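Local coordinates for protein 3',5'-cyclic-nucleotide phosphodiesterase 1 (PDB 4OJV) that belongs to the class-II cyclic-nucleotide phosphodiesterase family and binds zinc ions, at residues E279-L284 with Y292-P297. Residues are numbered along the deposited sequence; the frame is centred on the assembly and turned at random.
With SO4 (sulfate ion), chain B.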
ATOM      1  N   GLU A 279       6.342   6.365  17.875  1.00 10.50           N
ATOM      2  CA  GLU A 279       5.221   5.448  17.913  1.00 11.02           C
ATOM      3  C   GLU A 279       4.642   5.215  19.302  1.00 11.55           C
ATOM      4  O   GLU A 279       5.343   5.295  20.324  1.00 11.75           O
ATOM      5  CB  GLU A 279       5.594   4.094  17.317  1.00 10.66           C
ATOM      6  CG  GLU A 279       6.578   3.259  18.132  1.00 11.14           C
ATOM      7  CD  GLU A 279       6.290   1.778  17.977  1.00 10.69           C
ATOM      8  OE1 GLU A 279       7.027   1.105  17.231  1.00 11.16           O
ATOM      9  OE2 GLU A 279       5.307   1.302  18.591  1.00 11.05           O
ATOM     10  N   CYS A 280       3.358   4.872  19.310  1.00 12.20           N
ATOM     11  CA  CYS A 280       2.798   4.081  20.391  1.00 11.71           C
ATOM     12  C   CYS A 280       1.816   3.135  19.720  1.00 11.76           C
ATOM     13  O   CYS A 280       0.632   3.442  19.577  1.00 13.06           O
ATOM     14  CB  CYS A 280       2.139   4.952  21.458  1.00 12.19           C
ATOM     15  SG  CYS A 280       1.801   4.032  22.972  1.00 13.15           S
ATOM     16  N   SER A 281       2.317   1.989  19.268  1.00 11.09           N
ATOM     17  CA  SER A 281       1.515   1.119  18.423  1.00 11.55           C
ATOM     18  C   SER A 281       0.288   0.566  19.124  1.00 11.57           C
ATOM     19  O   SER A 281      -0.743   0.346  18.485  1.00 11.58           O
ATOM     20  CB  SER A 281       2.347  -0.052  17.907  1.00 11.83           C
ATOM     21  OG  SER A 281       3.328   0.353  16.974  1.00 11.58           O
ATOM     22  N   CYS A 282       0.418   0.311  20.426  1.00 12.56           N
ATOM     23  CA  CYS A 282      -0.590  -0.433  21.168  1.00 13.49           C
ATOM     24  C   CYS A 282      -1.006   0.292  22.437  1.00 13.80           C
ATOM     25  O   CYS A 282      -0.190   1.005  23.042  1.00 13.79           O
ATOM     26  CB  CYS A 282      -0.031  -1.783  21.591  1.00 15.92           C
ATOM     27  SG  CYS A 282       0.548  -2.810  20.239  1.00 17.66           S
ATOM     28  N   PRO A 283      -2.270   0.095  22.870  1.00 14.93           N
ATOM     29  CA  PRO A 283      -2.707   0.576  24.180  1.00 15.66           C
ATOM     30  C   PRO A 283      -2.151  -0.310  25.292  1.00 15.24           C
ATOM     31  O   PRO A 283      -1.503  -1.328  25.024  1.00 17.32           O
ATOM     32  CB  PRO A 283      -4.227   0.434  24.109  1.00 16.90           C
ATOM     33  CG  PRO A 283      -4.443  -0.718  23.189  1.00 19.10           C
ATOM     34  CD  PRO A 283      -3.351  -0.612  22.155  1.00 16.46           C
ATOM     35  N   LEU A 284      -2.433   0.065  26.537  1.00 16.07           N
ATOM     36  CA  LEU A 284      -1.972  -0.713  27.687  1.00 18.01           C
ATOM     37  C   LEU A 284      -2.490  -2.151  27.715  1.00 19.62           C
ATOM     38  O   LEU A 284      -1.792  -3.040  28.213  1.00 24.59           O
ATOM     39  CB  LEU A 284      -2.326  -0.009  28.996  1.00 18.51           C
ATOM     40  CG  LEU A 284      -1.539   1.266  29.317  1.00 18.50           C
ATOM     41  CD1 LEU A 284      -2.180   1.986  30.493  1.00 19.75           C
ATOM     42  CD2 LEU A 284      -0.072   0.966  29.596  1.00 20.41           C
ATOM     43  N   TYR A 292       5.017  -6.931  20.304  1.00 21.54           N
ATOM     44  CA  TYR A 292       6.410  -7.288  20.004  1.00 22.49           C
ATOM     45  C   TYR A 292       7.065  -6.297  19.041  1.00 18.85           C
ATOM     46  O   TYR A 292       6.541  -6.035  17.950  1.00 20.84           O
ATOM     47  CB  TYR A 292       6.527  -8.708  19.430  1.00 25.35           C
ATOM     48  CG  TYR A 292       6.175  -9.830  20.388  1.00 29.57           C
ATOM     49  CD1 TYR A 292       5.302 -10.846  20.001  1.00 32.45           C
ATOM     50  CD2 TYR A 292       6.719  -9.882  21.675  1.00 32.38           C
ATOM     51  CE1 TYR A 292       4.975 -11.878  20.867  1.00 34.81           C
ATOM     52  CE2 TYR A 292       6.397 -10.912  22.549  1.00 36.66           C
ATOM     53  CZ  TYR A 292       5.525 -11.905  22.140  1.00 37.90           C
ATOM     54  OH  TYR A 292       5.203 -12.930  23.000  1.00 42.83           O
ATOM     55  N   GLY A 293       8.202  -5.747  19.466  1.00 17.61           N
ATOM     56  CA  GLY A 293       8.968  -4.785  18.669  1.00 15.76           C
ATOM     57  C   GLY A 293       8.476  -3.347  18.728  1.00 12.48           C
ATOM     58  O   GLY A 293       9.019  -2.485  18.037  1.00 13.03           O
ATOM     59  N   HIS A 294       7.489  -3.080  19.588  1.00 13.01           N
ATOM     60  CA  HIS A 294       6.796  -1.791  19.629  1.00 12.34           C
ATOM     61  C   HIS A 294       6.665  -1.242  21.021  1.00 12.34           C
ATOM     62  O   HIS A 294       7.089  -1.883  21.997  1.00 14.29           O
ATOM     63  CB  HIS A 294       5.414  -1.930  18.991  1.00 12.57           C
ATOM     64  CG  HIS A 294       5.459  -2.205  17.510  1.00 11.21           C
ATOM     65  ND1 HIS A 294       5.998  -1.336  16.631  1.00 11.02           N
ATOM     66  CD2 HIS A 294       5.039  -3.300  16.770  1.00 12.04           C
ATOM     67  CE1 HIS A 294       5.903  -1.841  15.388  1.00 11.40           C
ATOM     68  NE2 HIS A 294       5.320  -3.044  15.474  1.00 12.70           N
ATOM     69  N   LEU A 295       6.068  -0.055  21.115  1.00 12.45           N
ATOM     70  CA  LEU A 295       5.769   0.579  22.392  1.00 12.28           C
ATOM     71  C   LEU A 295       4.292   0.521  22.747  1.00 13.35           C
ATOM     72  O   LEU A 295       3.422   0.488  21.870  1.00 13.54           O
ATOM     73  CB  LEU A 295       6.230   2.043  22.386  1.00 12.83           C
ATOM     74  CG  LEU A 295       7.717   2.332  22.158  1.00 12.96           C
ATOM     75  CD1 LEU A 295       7.963   3.832  22.131  1.00 13.85           C
ATOM     76  CD2 LEU A 295       8.603   1.678  23.211  1.00 15.31           C
ATOM     77  N   SER A 296       4.032   0.504  24.053  1.00 14.03           N
ATOM     78  CA  SER A 296       2.719   0.785  24.618  1.00 14.91           C
ATOM     79  C   SER A 296       2.880   2.030  25.498  1.00 13.93           C
ATOM     80  O   SER A 296       4.000   2.516  25.669  1.00 14.44           O
ATOM     81  CB  SER A 296       2.234  -0.395  25.449  1.00 16.19           C
ATOM     82  OG  SER A 296       2.879  -0.381  26.708  1.00 19.13           O
ATOM     83  N   PRO A 297       1.774   2.561  26.059  1.00 14.26           N
ATOM     84  CA  PRO A 297       1.926   3.839  26.755  1.00 14.05           C
ATOM     85  C   PRO A 297       2.894   3.843  27.937  1.00 14.68           C
ATOM     86  O   PRO A 297       3.580   4.843  28.145  1.00 15.43           O
ATOM     87  CB  PRO A 297       0.492   4.172  27.192  1.00 14.62           C
ATOM     88  CG  PRO A 297      -0.337   3.546  26.120  1.00 14.87           C
ATOM     89  CD  PRO A 297       0.348   2.228  25.885  1.00 14.97           C
TER
HETATM   90  S   SO4 B 401       5.382  -3.477  12.282  1.00 17.23           S
HETATM   91  O1  SO4 B 401       5.182  -4.110  10.949  1.00 17.96           O
HETATM   92  O2  SO4 B 401       4.551  -4.201  13.290  1.00 17.99           O
HETATM   93  O3  SO4 B 401       6.830  -3.507  12.666  1.00 16.87           O
HETATM   94  O4  SO4 B 401       4.892  -2.080  12.165  1.00 19.18           O
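Glu279 and His294 meet at about a right angle, and the carboxylate holds segment 292-297 with both oxygens. OE1 of Glu279 accepts the N-H of His294 ND1 at 2.7 Å through its syn lone pair, 1° out of the imidazole plane and almost perfectly straight; the carboxylate itself is turned 45° against the ring. OE2 of Glu279 accepts the backbone N of Leu295 at 3.0 Å from above the carboxylate plane. Within 279-284, Ser281 OG donates to Glu279 OE2 at 2.7 Å. The backbone N of Ser281 binds OE2 as well, so three donors grip one oxygen. Glu279 CG lies between backbone N and carbonyl carbon (chi1 69°), and the chain bends at chi2. Ser281 OG sits 3.1 Å above one face of the His294 ring, toward its rim.

Farther along, the two segments meet by softer contacts: Cys282 N makes a weak bond to Leu295 O, SG of Cys280 lies 3.7 Å from Pro297 CD, and Leu284 CD2 covers the same proline, 3.9 Å from CD, where helix 297-311 begins.

His294 NE2 donates at 2.6 Å to O2 of a sulfate ion, probably from the crystallisation liquor and also bound by Lys328. With both ring nitrogens engaged, the geometry is consistent with a second-shell carboxylate fixing the ring's rotation next to zinc ligands Asp244 and His326, the latter also bonded to Ser281 OG.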